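Long-range contacts in plasmid pRiA4b Orf3-like domain-containing protein (PDB 2I1S), which is of unknown function but belongs to the family of proteins related to ORF-3 of plasmid pRiA4b: residues Ile26-Asn31 with Ala88-Tyr93; Ala43-Glu48 with Arg137-Glu142; Asp49-Glu54 with Tyr103-Gly108; Ile68-Asp73 with Val83-Ala88. All coordinates share one frame; numbering follows the deposited sequence.

Interaction 1: residues Ile26-Asn31 with Ala88-Tyr93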
loop_
_atom_site.group_PDB
_atom_site.type_symbol
_atom_site.label_atom_id
_atom_site.label_comp_id
_atom_site.label_asym_id
_atom_site.label_seq_id
_atom_site.Cartn_x
_atom_site.Cartn_y
_atom_site.Cartn_z
ATOM N N ILE A 26 8.054 4.402 -2.753
ATOM C CA ILE A 26 8.523 3.538 -3.839
ATOM C C ILE A 26 8.599 4.324 -5.141
ATOM O O ILE A 26 7.872 5.316 -5.312
ATOM C CB ILE A 26 7.616 2.271 -4.051
ATOM C CG1 ILE A 26 6.216 2.655 -4.579
ATOM C CG2 ILE A 26 7.611 1.365 -2.793
ATOM C CD1 ILE A 26 5.294 1.447 -5.003
ATOM N N GLN A 27 9.459 3.888 -6.065
ATOM C CA GLN A 27 9.432 4.461 -7.422
ATOM C C GLN A 27 9.005 3.397 -8.446
ATOM O O GLN A 27 9.543 2.281 -8.473
ATOM C CB GLN A 27 10.769 5.078 -7.775
ATOM C CG GLN A 27 11.251 6.148 -6.785
ATOM C CD GLN A 27 12.652 6.614 -7.098
ATOM O OE1 GLN A 27 13.116 6.437 -8.224
ATOM N NE2 GLN A 27 13.340 7.221 -6.116
ATOM N N VAL A 28 8.031 3.726 -9.284
ATOM C CA VAL A 28 7.541 2.740 -10.260
ATOM C C VAL A 28 7.702 3.213 -11.724
ATOM O O VAL A 28 7.667 4.408 -11.973
ATOM C CB VAL A 28 6.057 2.311 -9.961
ATOM C CG1 VAL A 28 5.977 1.583 -8.644
ATOM C CG2 VAL A 28 5.125 3.506 -9.960
ATOM N N PRO A 29 7.898 2.270 -12.685
ATOM C CA PRO A 29 7.867 2.672 -14.086
ATOM C C PRO A 29 6.579 3.415 -14.415
ATOM O O PRO A 29 5.485 3.022 -13.943
ATOM C CB PRO A 29 7.920 1.327 -14.849
ATOM C CG PRO A 29 8.662 0.410 -13.927
ATOM C CD PRO A 29 8.194 0.826 -12.542
ATOM N N GLU A 30 6.713 4.475 -15.209
ATOM C CA GLU A 30 5.573 5.272 -15.645
ATOM C C GLU A 30 4.535 4.454 -16.437
ATOM O O GLU A 30 3.350 4.756 -16.381
ATOM C CB GLU A 30 6.039 6.521 -16.434
ATOM C CG GLU A 30 6.737 6.209 -17.778
ATOM C CD GLU A 30 7.044 7.452 -18.624
ATOM O OE1 GLU A 30 6.423 8.521 -18.386
ATOM O OE2 GLU A 30 7.907 7.346 -19.532
ATOM N N ASN A 31 4.971 3.404 -17.141
ATOM C CA ASN A 31 4.058 2.606 -17.970
ATOM C C ASN A 31 3.293 1.492 -17.209
ATOM O O ASN A 31 2.613 0.628 -17.809
ATOM C CB ASN A 31 4.786 2.067 -19.218
ATOM C CG ASN A 31 5.822 0.985 -18.884
ATOM O OD1 ASN A 31 6.256 0.833 -17.722
ATOM N ND2 ASN A 31 6.227 0.229 -19.909
ATOM N N ALA A 88 -6.092 -0.181 -17.234
ATOM C CA ALA A 88 -5.860 1.168 -16.707
ATOM C C ALA A 88 -4.373 1.384 -16.442
ATOM O O ALA A 88 -3.722 0.574 -15.749
ATOM C CB ALA A 88 -6.661 1.385 -15.462
ATOM N N LYS A 89 -3.833 2.452 -17.027
ATOM C CA LYS A 89 -2.423 2.792 -16.885
ATOM C C LYS A 89 -2.273 3.911 -15.856
ATOM O O LYS A 89 -3.091 4.820 -15.833
ATOM C CB LYS A 89 -1.873 3.240 -18.242
ATOM C CG LYS A 89 -1.728 2.112 -19.282
ATOM C CD LYS A 89 -0.493 1.226 -18.976
ATOM C CE LYS A 89 0.234 0.706 -20.248
ATOM N NZ LYS A 89 -0.173 -0.690 -20.638
ATOM N N LEU A 90 -1.245 3.860 -15.007
ATOM C CA LEU A 90 -0.994 4.964 -14.050
ATOM C C LEU A 90 -0.901 6.314 -14.742
ATOM O O LEU A 90 -1.466 7.306 -14.253
ATOM C CB LEU A 90 0.292 4.750 -13.245
ATOM C CG LEU A 90 0.387 3.494 -12.381
ATOM C CD1 LEU A 90 1.654 3.553 -11.509
ATOM C CD2 LEU A 90 -0.849 3.309 -11.547
ATOM N N SER A 91 -0.198 6.318 -15.882
ATOM C CA SER A 91 0.048 7.492 -16.731
ATOM C C SER A 91 -1.203 8.125 -17.343
ATOM O O SER A 91 -1.157 9.250 -17.824
ATOM C CB SER A 91 1.047 7.140 -17.844
ATOM O OG SER A 91 0.458 6.353 -18.873
ATOM N N ASP A 92 -2.312 7.396 -17.329
ATOM C CA ASP A 92 -3.598 7.940 -17.749
ATOM C C ASP A 92 -4.337 8.661 -16.615
ATOM O O ASP A 92 -5.272 9.430 -16.877
ATOM C CB ASP A 92 -4.464 6.820 -18.310
ATOM C CG ASP A 92 -4.016 6.383 -19.709
ATOM O OD1 ASP A 92 -3.575 7.253 -20.507
ATOM O OD2 ASP A 92 -4.103 5.163 -19.998
ATOM N N TYR A 93 -3.905 8.423 -15.371
ATOM C CA TYR A 93 -4.576 8.953 -14.178
ATOM C C TYR A 93 -3.758 9.922 -13.321
ATOM O O TYR A 93 -4.238 11.008 -12.977
ATOM C CB TYR A 93 -5.057 7.815 -13.288
ATOM C CG TYR A 93 -6.321 7.150 -13.769
ATOM C CD1 TYR A 93 -7.559 7.599 -13.347
ATOM C CD2 TYR A 93 -6.268 6.051 -14.616
ATOM C CE1 TYR A 93 -8.717 6.993 -13.773
ATOM C CE2 TYR A 93 -7.423 5.434 -15.058
ATOM C CZ TYR A 93 -8.653 5.911 -14.639
ATOM O OH TYR A 93 -9.817 5.302 -15.066
#
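Glu30, whose carbonyl meets Ser91 across the contact, has one carboxylate oxygen, OE2, gripped by two backbone N-H groups, those of Glu6 and Lys7 near the N-terminus, where strand 7-15 begins. This ties down the turn that follows strand 22-29, one of the inner strands of the mixed sheet, where it runs up against the short helix 90-93. No hydrogen bond joins the two segments, so the junction rests on van der Waals contact. Glu30 O approaches Ser91 CB to 3.6 Å. Beside it, Lys89 folds over the next carbonyl: the bend at chi2 (-76°) swings CD to 3.4 Å from Asn31 O, and CE is equally close, while NZ lies 4.2 Å from that oxygen and forms no hydrogen bond with it. An alanine in place of Lys89 would probably leave Asn31 O without its methylene cover and open a gap at this margin of the contact. Deeper in, the buried side chains of Val28 and Leu90 cross at about a right angle. Leu90 also packs on Tyr32 and on Phe34 of helix 34-44, which places the junction beside the first residue of that helix. Val28 meets Leu90 through one methyl of each, CG2 against CD1 at 3.8 Å.

Interaction 2: residues Ala43-Glu48 with Arg137-Glu142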
loop_
_atom_site.group_PDB
_atom_site.type_symbol
_atom_site.label_atom_id
_atom_site.label_comp_id
_atom_site.label_asym_id
_atom_site.label_seq_id
_atom_site.Cartn_x
_atom_site.Cartn_y
_atom_site.Cartn_z
ATOM N N ALA A 43 3.736 -5.956 -1.931
ATOM C CA ALA A 43 5.151 -6.195 -1.670
ATOM C C ALA A 43 5.681 -5.350 -0.530
ATOM O O ALA A 43 6.274 -5.897 0.399
ATOM C CB ALA A 43 5.972 -5.964 -2.929
ATOM N N VAL A 44 5.411 -4.041 -0.565
ATOM C CA VAL A 44 5.926 -3.101 0.461
ATOM C C VAL A 44 5.282 -3.281 1.816
ATOM O O VAL A 44 5.932 -3.015 2.849
ATOM C CB VAL A 44 5.933 -1.566 0.045
ATOM C CG1 VAL A 44 6.795 -1.356 -1.121
ATOM C CG2 VAL A 44 4.513 -1.016 -0.196
ATOM N N MET A 45 4.041 -3.775 1.795
ATOM C CA MET A 45 3.252 -4.073 3.003
ATOM C C MET A 45 3.382 -5.489 3.503
ATOM O O MET A 45 2.759 -5.862 4.506
ATOM C CB MET A 45 1.776 -3.755 2.767
ATOM C CG MET A 45 1.482 -2.230 2.604
ATOM S SD MET A 45 2.265 -1.050 3.728
ATOM C CE MET A 45 1.809 0.428 2.855
ATOM N N ASP A 46 4.168 -6.305 2.809
ATOM C CA ASP A 46 4.324 -7.709 3.172
ATOM C C ASP A 46 2.955 -8.438 3.339
ATOM O O ASP A 46 2.718 -9.265 4.249
ATOM C CB ASP A 46 5.255 -7.807 4.393
ATOM C CG ASP A 46 5.732 -9.223 4.657
ATOM O OD1 ASP A 46 5.540 -10.100 3.770
ATOM O OD2 ASP A 46 6.311 -9.447 5.759
ATOM N N TRP A 47 2.043 -8.105 2.427
ATOM C CA TRP A 47 0.751 -8.754 2.357
ATOM C C TRP A 47 0.815 -9.988 1.432
ATOM O O TRP A 47 1.803 -10.216 0.742
ATOM C CB TRP A 47 -0.317 -7.738 1.929
ATOM C CG TRP A 47 -0.726 -6.769 3.018
ATOM C CD1 TRP A 47 -0.655 -6.972 4.379
ATOM C CD2 TRP A 47 -1.310 -5.459 2.847
ATOM N NE1 TRP A 47 -1.133 -5.876 5.047
ATOM C CE2 TRP A 47 -1.543 -4.935 4.137
ATOM C CE3 TRP A 47 -1.660 -4.683 1.728
ATOM C CZ2 TRP A 47 -2.095 -3.657 4.343
ATOM C CZ3 TRP A 47 -2.207 -3.393 1.941
ATOM C CH2 TRP A 47 -2.439 -2.917 3.233
ATOM N N GLU A 48 -0.251 -10.777 1.414
ATOM C CA GLU A 48 -0.205 -12.127 0.845
ATOM C C GLU A 48 -1.145 -12.311 -0.373
ATOM O O GLU A 48 -1.264 -13.398 -0.938
ATOM C CB GLU A 48 -0.564 -13.131 1.947
ATOM C CG GLU A 48 0.496 -13.422 2.974
ATOM C CD GLU A 48 1.648 -14.159 2.389
ATOM O OE1 GLU A 48 1.474 -14.852 1.373
ATOM O OE2 GLU A 48 2.754 -14.043 2.926
ATOM N N ARG A 137 7.716 1.970 10.143
ATOM C CA ARG A 137 6.849 1.105 10.941
ATOM C C ARG A 137 6.597 -0.227 10.259
ATOM O O ARG A 137 6.674 -0.325 9.034
ATOM C CB ARG A 137 5.537 1.779 11.329
ATOM C CG ARG A 137 5.721 3.151 11.968
ATOM C CD ARG A 137 4.538 3.525 12.773
ATOM N NE ARG A 137 4.437 2.753 13.995
ATOM C CZ ARG A 137 3.304 2.548 14.667
ATOM N NH1 ARG A 137 2.160 3.043 14.205
ATOM N NH2 ARG A 137 3.324 1.852 15.816
ATOM N N ALA A 138 6.321 -1.253 11.051
ATOM C CA ALA A 138 5.833 -2.522 10.510
ATOM C C ALA A 138 4.461 -2.361 9.844
ATOM O O ALA A 138 3.565 -1.705 10.372
ATOM C CB ALA A 138 5.770 -3.581 11.620
ATOM N N ALA A 139 4.307 -2.952 8.674
ATOM C CA ALA A 139 3.010 -3.104 8.039
ATOM C C ALA A 139 2.014 -3.892 8.914
ATOM O O ALA A 139 2.394 -4.740 9.736
ATOM C CB ALA A 139 3.197 -3.771 6.707
ATOM N N VAL A 140 0.727 -3.590 8.772
ATOM C CA VAL A 140 -0.275 -4.324 9.564
ATOM C C VAL A 140 -0.279 -5.775 9.059
ATOM O O VAL A 140 -0.244 -6.004 7.843
ATOM C CB VAL A 140 -1.700 -3.682 9.441
ATOM C CG1 VAL A 140 -1.710 -2.241 10.008
ATOM C CG2 VAL A 140 -2.226 -3.702 7.974
ATOM N N PRO A 141 -0.273 -6.759 9.987
ATOM C CA PRO A 141 -0.326 -8.142 9.508
ATOM C C PRO A 141 -1.671 -8.437 8.852
ATOM O O PRO A 141 -2.668 -7.748 9.135
ATOM C CB PRO A 141 -0.159 -8.961 10.781
ATOM C CG PRO A 141 0.594 -7.943 11.774
ATOM C CD PRO A 141 -0.134 -6.685 11.465
ATOM N N GLU A 142 -1.671 -9.437 7.967
ATOM C CA GLU A 142 -2.887 -9.897 7.384
ATOM C C GLU A 142 -3.865 -10.309 8.506
ATOM O O GLU A 142 -3.442 -10.886 9.498
ATOM C CB GLU A 142 -2.617 -11.063 6.397
ATOM C CG GLU A 142 -1.887 -10.640 5.097
ATOM C CD GLU A 142 -2.851 -10.319 3.945
ATOM O OE1 GLU A 142 -4.049 -10.090 4.230
ATOM O OE2 GLU A 142 -2.430 -10.306 2.748
HETATM O O HOH W 1 1.774 -7.444 6.659
HETATM O O HOH W 2 1.071 -10.237 6.621
#
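Ala139 is the first residue of 137-142 to reach the other segment, its CB pointing at the end of helix 34-44. The methyl sits 3.1 Å from Met45 O, a tight fit, and 4.1 Å from Met45 SD. Val140 comes next and uses both backbone and side chain. Its carbonyl O accepts a hydrogen bond from the indole NE1 of Trp47 at 2.9 Å, and its CG2 methyl lies at the edge of the same ring, in plane with it, 3.6 Å from CZ2. A water within hydrogen-bonding distance of both Met45 O and Val140 O has more acceptors around it than protons, so it cannot serve them all at once. What brings the indole here is the way the helix ends: Asp46 takes positive phi (52°) in a Schellman motif, and the chain turns out of the helix so that Met45 CB covers the centre of one face of the Trp47 ring. Other aromatic rings, Tyr105 and Trp111, also meet this indole. Past Pro141, a second water accepts from Glu142 N and donates to Asp46 O. The Glu142 side chain then bends at chi2 (-93°) and crosses the indole obliquely, with carboxylate and ring planes 54° apart. OE2 presents its anti lone pair to the backbone N of Glu48, in a short bond of 2.6 Å. The same oxygen is hydrogen-bonded to the hydroxyl of Tyr105 and lies 3.4 Å from Trp47 CB.

Interaction 3: residues Asp49-Glu54 with Tyr103-Gly108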
loop_
_atom_site.group_PDB
_atom_site.type_symbol
_atom_site.label_atom_id
_atom_site.label_comp_id
_atom_site.label_asym_id
_atom_site.label_seq_id
_atom_site.Cartn_x
_atom_site.Cartn_y
_atom_site.Cartn_z
ATOM N N ASP A 49 -1.815 -11.237 -0.747
ATOM C CA ASP A 49 -2.853 -11.246 -1.774
ATOM C C ASP A 49 -3.993 -12.267 -1.594
ATOM O O ASP A 49 -4.406 -12.931 -2.529
ATOM C CB ASP A 49 -2.258 -11.286 -3.188
ATOM C CG ASP A 49 -3.096 -10.488 -4.170
ATOM O OD1 ASP A 49 -4.087 -9.846 -3.748
ATOM O OD2 ASP A 49 -2.764 -10.470 -5.351
ATOM N N TYR A 50 -4.530 -12.336 -0.386
ATOM C CA TYR A 50 -5.550 -13.323 -0.045
ATOM C C TYR A 50 -6.933 -12.807 -0.377
ATOM O O TYR A 50 -7.892 -13.597 -0.535
ATOM C CB TYR A 50 -5.572 -13.497 1.469
ATOM C CG TYR A 50 -4.431 -14.268 2.072
ATOM C CD1 TYR A 50 -4.014 -15.453 1.505
ATOM C CD2 TYR A 50 -3.827 -13.837 3.262
ATOM C CE1 TYR A 50 -2.977 -16.194 2.078
ATOM C CE2 TYR A 50 -2.806 -14.573 3.867
ATOM C CZ TYR A 50 -2.381 -15.745 3.256
ATOM O OH TYR A 50 -1.393 -16.513 3.797
ATOM N N HIS A 51 -7.047 -11.472 -0.415
ATOM C CA HIS A 51 -8.356 -10.836 -0.334
ATOM C C HIS A 51 -8.594 -10.008 -1.584
ATOM O O HIS A 51 -7.705 -9.895 -2.421
ATOM C CB HIS A 51 -8.448 -9.955 0.922
ATOM C CG HIS A 51 -8.116 -10.671 2.189
ATOM N ND1 HIS A 51 -8.930 -11.661 2.729
ATOM C CD2 HIS A 51 -7.040 -10.576 3.002
ATOM C CE1 HIS A 51 -8.370 -12.121 3.837
ATOM N NE2 HIS A 51 -7.220 -11.480 4.018
ATOM N N LEU A 52 -9.805 -9.442 -1.681
ATOM C CA LEU A 52 -10.167 -8.532 -2.753
ATOM C C LEU A 52 -9.504 -7.174 -2.544
ATOM O O LEU A 52 -9.190 -6.804 -1.414
ATOM C CB LEU A 52 -11.703 -8.424 -2.888
ATOM C CG LEU A 52 -12.426 -9.745 -3.135
ATOM C CD1 LEU A 52 -13.916 -9.532 -3.302
ATOM C CD2 LEU A 52 -11.869 -10.518 -4.338
ATOM N N HIS A 53 -9.276 -6.464 -3.648
ATOM C CA HIS A 53 -8.792 -5.082 -3.621
ATOM C C HIS A 53 -9.488 -4.175 -4.658
ATOM O O HIS A 53 -10.153 -4.653 -5.574
ATOM C CB HIS A 53 -7.266 -5.034 -3.770
ATOM C CG HIS A 53 -6.813 -5.093 -5.175
ATOM N ND1 HIS A 53 -6.536 -6.283 -5.812
ATOM C CD2 HIS A 53 -6.637 -4.114 -6.093
ATOM C CE1 HIS A 53 -6.186 -6.028 -7.061
ATOM N NE2 HIS A 53 -6.253 -4.723 -7.259
ATOM N N GLU A 54 -9.374 -2.861 -4.491
ATOM C CA GLU A 54 -9.722 -1.928 -5.561
ATOM C C GLU A 54 -9.112 -0.565 -5.306
ATOM O O GLU A 54 -8.752 -0.265 -4.176
ATOM C CB GLU A 54 -11.233 -1.846 -5.813
ATOM C CG GLU A 54 -12.025 -1.043 -4.827
ATOM C CD GLU A 54 -13.437 -0.771 -5.346
ATOM O OE1 GLU A 54 -13.754 -1.251 -6.463
ATOM O OE2 GLU A 54 -14.225 -0.084 -4.637
ATOM N N TYR A 103 -6.522 3.078 -2.290
ATOM C CA TYR A 103 -6.456 1.622 -2.471
ATOM C C TYR A 103 -7.056 0.935 -1.258
ATOM O O TYR A 103 -6.593 1.142 -0.147
ATOM C CB TYR A 103 -4.991 1.202 -2.616
ATOM C CG TYR A 103 -4.677 -0.278 -2.678
ATOM C CD1 TYR A 103 -4.812 -0.999 -3.861
ATOM C CD2 TYR A 103 -4.169 -0.948 -1.574
ATOM C CE1 TYR A 103 -4.475 -2.364 -3.938
ATOM C CE2 TYR A 103 -3.821 -2.319 -1.638
ATOM C CZ TYR A 103 -3.967 -3.022 -2.822
ATOM O OH TYR A 103 -3.576 -4.375 -2.901
ATOM N N THR A 104 -8.069 0.116 -1.482
ATOM C CA THR A 104 -8.638 -0.735 -0.450
ATOM C C THR A 104 -8.252 -2.211 -0.718
ATOM O O THR A 104 -8.349 -2.714 -1.841
ATOM C CB THR A 104 -10.191 -0.550 -0.376
ATOM O OG1 THR A 104 -10.495 0.842 -0.182
ATOM C CG2 THR A 104 -10.827 -1.378 0.774
ATOM N N TYR A 105 -7.784 -2.884 0.328
ATOM C CA TYR A 105 -7.429 -4.280 0.278
ATOM C C TYR A 105 -8.080 -4.958 1.494
ATOM O O TYR A 105 -7.953 -4.466 2.629
ATOM C CB TYR A 105 -5.901 -4.432 0.299
ATOM C CG TYR A 105 -5.435 -5.857 0.530
ATOM C CD1 TYR A 105 -5.746 -6.874 -0.406
ATOM C CD2 TYR A 105 -4.732 -6.212 1.697
ATOM C CE1 TYR A 105 -5.343 -8.212 -0.210
ATOM C CE2 TYR A 105 -4.313 -7.534 1.906
ATOM C CZ TYR A 105 -4.646 -8.547 0.940
ATOM O OH TYR A 105 -4.252 -9.883 1.100
ATOM N N ASP A 106 -8.770 -6.083 1.258
ATOM C CA ASP A 106 -9.496 -6.833 2.299
ATOM C C ASP A 106 -10.778 -6.104 2.616
ATOM O O ASP A 106 -10.771 -5.132 3.370
ATOM C CB ASP A 106 -8.655 -7.045 3.594
ATOM C CG ASP A 106 -9.234 -8.135 4.518
ATOM O OD1 ASP A 106 -8.476 -8.763 5.267
ATOM O OD2 ASP A 106 -10.460 -8.385 4.488
ATOM N N PHE A 107 -11.882 -6.581 2.055
ATOM C CA PHE A 107 -13.182 -5.939 2.226
ATOM C C PHE A 107 -13.831 -6.295 3.565
ATOM O O PHE A 107 -14.938 -5.813 3.868
ATOM C CB PHE A 107 -14.120 -6.261 1.019
ATOM C CG PHE A 107 -13.606 -5.705 -0.305
ATOM C CD1 PHE A 107 -12.511 -4.817 -0.332
ATOM C CD2 PHE A 107 -14.229 -6.030 -1.502
ATOM C CE1 PHE A 107 -12.023 -4.301 -1.512
ATOM C CE2 PHE A 107 -13.754 -5.507 -2.713
ATOM C CZ PHE A 107 -12.653 -4.652 -2.726
ATOM N N GLY A 108 -13.157 -7.136 4.354
ATOM C CA GLY A 108 -13.556 -7.389 5.752
ATOM C C GLY A 108 -12.820 -6.463 6.723
ATOM O O GLY A 108 -13.426 -5.636 7.408
HETATM O O HOH W 3 -11.827 -9.214 0.712
HETATM O O HOH W 4 -10.274 2.022 -2.505
#
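Tyr105 turns one edge of its ring to residues 50-53 where strands 53-58 and 100-105 meet as antiparallel neighbours in the mixed sheet. From CB, chi1 of 168° sets CG anti to the backbone N, and the ring then follows the opposing chain: CD1 is 3.6 Å from Leu52 O, CE1 lies near His51 O and CZ comes near His51 CD2. At the tip, OH accepts from the backbone N of Tyr50 at 2.9 Å, with Tyr50 N near the plane of the ring, and it is also bonded to Glu142 OE2; Trp47 packs against the ring. A phenylalanine in place of Tyr105 would probably leave Tyr50 N without this acceptor and take one of the partners of Glu142 OE2. His53 and Tyr105 form a non-hydrogen-bonded pair, whereas Glu54 and Thr104 are hydrogen-bonded in both directions, each N to the other's O at 2.8 Å. The ladder extends by one bond past the strands, from Asp106 N to Leu52 O at 2.8 Å. Here the Asp106 carboxylate stacks on the His51 imidazole, planes 21° apart, with OD1 3.2 Å above the ring; Tyr50 CB covers the opposite face, and NE2 is bonded to Asp143. OD2 meanwhile accepts from Gly108 N, closing an Asx turn around Phe107, and also from Asp109 N. Over one face of that phenyl ring, offset toward its rim, sits Leu52 CB in a CH-pi contact, 3.8 Å from the ring centroid.

Interaction 4: residues Ile68-Asp73 with Val83-Ala88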
loop_
_atom_site.group_PDB
_atom_site.type_symbol
_atom_site.label_atom_id
_atom_site.label_comp_id
_atom_site.label_asym_id
_atom_site.label_seq_id
_atom_site.Cartn_x
_atom_site.Cartn_y
_atom_site.Cartn_z
ATOM N N ILE A 68 -11.275 1.157 -9.960
ATOM C CA ILE A 68 -10.380 0.330 -10.773
ATOM C C ILE A 68 -10.018 -0.953 -10.014
ATOM O O ILE A 68 -9.580 -0.890 -8.874
ATOM C CB ILE A 68 -9.092 1.119 -11.181
ATOM C CG1 ILE A 68 -9.441 2.452 -11.838
ATOM C CG2 ILE A 68 -8.171 0.285 -12.050
ATOM C CD1 ILE A 68 -8.366 3.512 -11.610
ATOM N N GLY A 69 -10.219 -2.113 -10.632
ATOM C CA GLY A 69 -9.971 -3.370 -9.948
ATOM C C GLY A 69 -9.994 -4.541 -10.894
ATOM O O GLY A 69 -9.980 -4.372 -12.115
ATOM N N ALA A 70 -10.011 -5.742 -10.326
ATOM C CA ALA A 70 -9.903 -6.958 -11.127
ATOM C C ALA A 70 -10.997 -7.091 -12.180
ATOM O O ALA A 70 -12.152 -6.747 -11.952
ATOM C CB ALA A 70 -9.849 -8.196 -10.236
ATOM N N GLU A 71 -10.593 -7.594 -13.344
ATOM C CA GLU A 71 -11.511 -7.870 -14.439
ATOM C C GLU A 71 -12.689 -8.758 -14.051
ATOM O O GLU A 71 -12.560 -9.981 -13.892
ATOM C CB GLU A 71 -10.766 -8.438 -15.643
ATOM C CG GLU A 71 -10.291 -7.344 -16.581
ATOM C CD GLU A 71 -9.316 -7.834 -17.630
ATOM O OE1 GLU A 71 -9.120 -9.069 -17.730
ATOM O OE2 GLU A 71 -8.750 -6.984 -18.358
ATOM N N GLY A 72 -13.822 -8.090 -13.844
ATOM C CA GLY A 72 -15.135 -8.714 -13.891
ATOM C C GLY A 72 -15.753 -8.213 -15.184
ATOM O O GLY A 72 -15.240 -7.263 -15.789
ATOM N N ASP A 73 -16.841 -8.840 -15.616
ATOM C CA ASP A 73 -17.508 -8.420 -16.844
ATOM C C ASP A 73 -18.515 -7.301 -16.579
ATOM O O ASP A 73 -18.501 -6.114 -17.603
ATOM C CB ASP A 73 -18.186 -9.611 -17.527
ATOM C CG ASP A 73 -18.922 -10.499 -16.541
ATOM O OD1 ASP A 73 -18.044 -11.515 -16.028
ATOM O OD2 ASP A 73 -20.313 -10.392 -16.671
ATOM N N VAL A 83 -13.492 -0.123 -13.924
ATOM C CA VAL A 83 -12.388 0.017 -14.886
ATOM C C VAL A 83 -11.359 -1.085 -14.603
ATOM O O VAL A 83 -11.005 -1.313 -13.439
ATOM C CB VAL A 83 -11.722 1.445 -14.790
ATOM C CG1 VAL A 83 -10.444 1.550 -15.627
ATOM C CG2 VAL A 83 -12.722 2.554 -15.189
ATOM N N SER A 84 -10.910 -1.769 -15.661
ATOM C CA SER A 84 -9.984 -2.907 -15.559
ATOM C C SER A 84 -8.577 -2.454 -15.252
ATOM O O SER A 84 -7.987 -1.702 -16.016
ATOM C CB SER A 84 -9.982 -3.748 -16.848
ATOM O OG SER A 84 -8.914 -4.681 -16.866
ATOM N N GLU A 85 -8.054 -2.926 -14.132
ATOM C CA GLU A 85 -6.733 -2.565 -13.663
ATOM C C GLU A 85 -5.617 -3.100 -14.549
ATOM O O GLU A 85 -4.516 -2.578 -14.521
ATOM C CB GLU A 85 -6.544 -3.061 -12.212
ATOM C CG GLU A 85 -6.666 -4.601 -12.003
ATOM C CD GLU A 85 -6.336 -5.029 -10.571
ATOM O OE1 GLU A 85 -5.784 -4.211 -9.823
ATOM O OE2 GLU A 85 -6.642 -6.174 -10.175
ATOM N N LYS A 86 -5.884 -4.178 -15.287
ATOM C CA LYS A 86 -4.899 -4.733 -16.236
ATOM C C LYS A 86 -4.749 -3.770 -17.407
ATOM O O LYS A 86 -3.682 -3.688 -17.998
ATOM C CB LYS A 86 -5.313 -6.122 -16.774
ATOM C CG LYS A 86 -5.267 -7.233 -15.754
ATOM C CD LYS A 86 -5.479 -8.592 -16.394
ATOM C CE LYS A 86 -5.226 -9.711 -15.369
ATOM N NZ LYS A 86 -5.617 -11.070 -15.823
ATOM N N LYS A 87 -5.837 -3.052 -17.715
ATOM C CA LYS A 87 -5.911 -2.057 -18.790
ATOM C C LYS A 87 -5.549 -0.632 -18.367
ATOM O O LYS A 87 -4.808 0.044 -19.068
ATOM C CB LYS A 87 -7.321 -2.059 -19.388
ATOM C CG LYS A 87 -7.574 -3.247 -20.313
ATOM C CD LYS A 87 -9.052 -3.521 -20.466
ATOM C CE LYS A 87 -9.330 -4.199 -21.798
ATOM N NZ LYS A 87 -10.771 -4.495 -21.907
ATOM N N ALA A 88 -6.092 -0.181 -17.234
ATOM C CA ALA A 88 -5.860 1.168 -16.707
ATOM C C ALA A 88 -4.373 1.384 -16.442
ATOM O O ALA A 88 -3.722 0.574 -15.749
ATOM C CB ALA A 88 -6.661 1.385 -15.462
#
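Ser84 OG donates to Glu71 OE2 at 2.7 Å, the shortest polar bond between the two segments. The hydroxyl, anti to its own backbone N (chi1 168°), meets the carboxylate on its anti side and 22° out of its plane. Lys86 and Lys87 lie close by without closing a salt bridge: Lys86 NZ stays 4.5 Å from Glu71 OE1, although its positive charge would probably help to stabilise the carboxylate. Two backbone bonds come next. Gly69 N donates to Val83 O at 3.0 Å, and Glu85 N donates to Gly69 O at 3.1 Å. These bonds form a short parallel ladder, by which strand 82-84, outermost in the mixed sheet, is attached to strand 65-69. Beyond it the second chain turns sharply, with Ala88 N bonded back to Ser84 O. Glu85, in this turn, lays its methylene chain against the backbone of Gly69, CG lying 3.3 Å from Gly69 O; its OE1 continues to a hydrogen bond with His53 NE2, and its side chain also touches Phe34 and Leu35 of helix 34-44. Packing follows on the face that carries Ile68 and Val83, whose side chains lie side by side and point the same way. Ile68 CG1 rests on Val83 CB, and its CG2 reaches further, to 3.6 Å from Glu85 CA and 3.9 Å from Ala88 CB. Tyr93 of helix 90-93 packs against Ile68, Val83 and Ala88.

All four contacts are built on or beside one mixed sheet. Along the chain, interactions 1 and 2 alternate in their segments, as do 1 and 3, whereas interaction 3 is nested inside the loop closed by interaction 2, and interaction 4 inside those closed by each of the others. Centres of neighbouring contacts lie 13 to 15 Å apart: interaction 2 meets interaction 3 through Glu142 and Tyr105, interaction 3 meets interaction 4 through His53 and Glu85, and interaction 4 shares Ala88 with interaction 1. Ile26 and Val44 put interactions 1 and 2 in touch, although their centres are 22 Å apart. The contacts thus lie around helix 34-44 and join it, the strands and their loops.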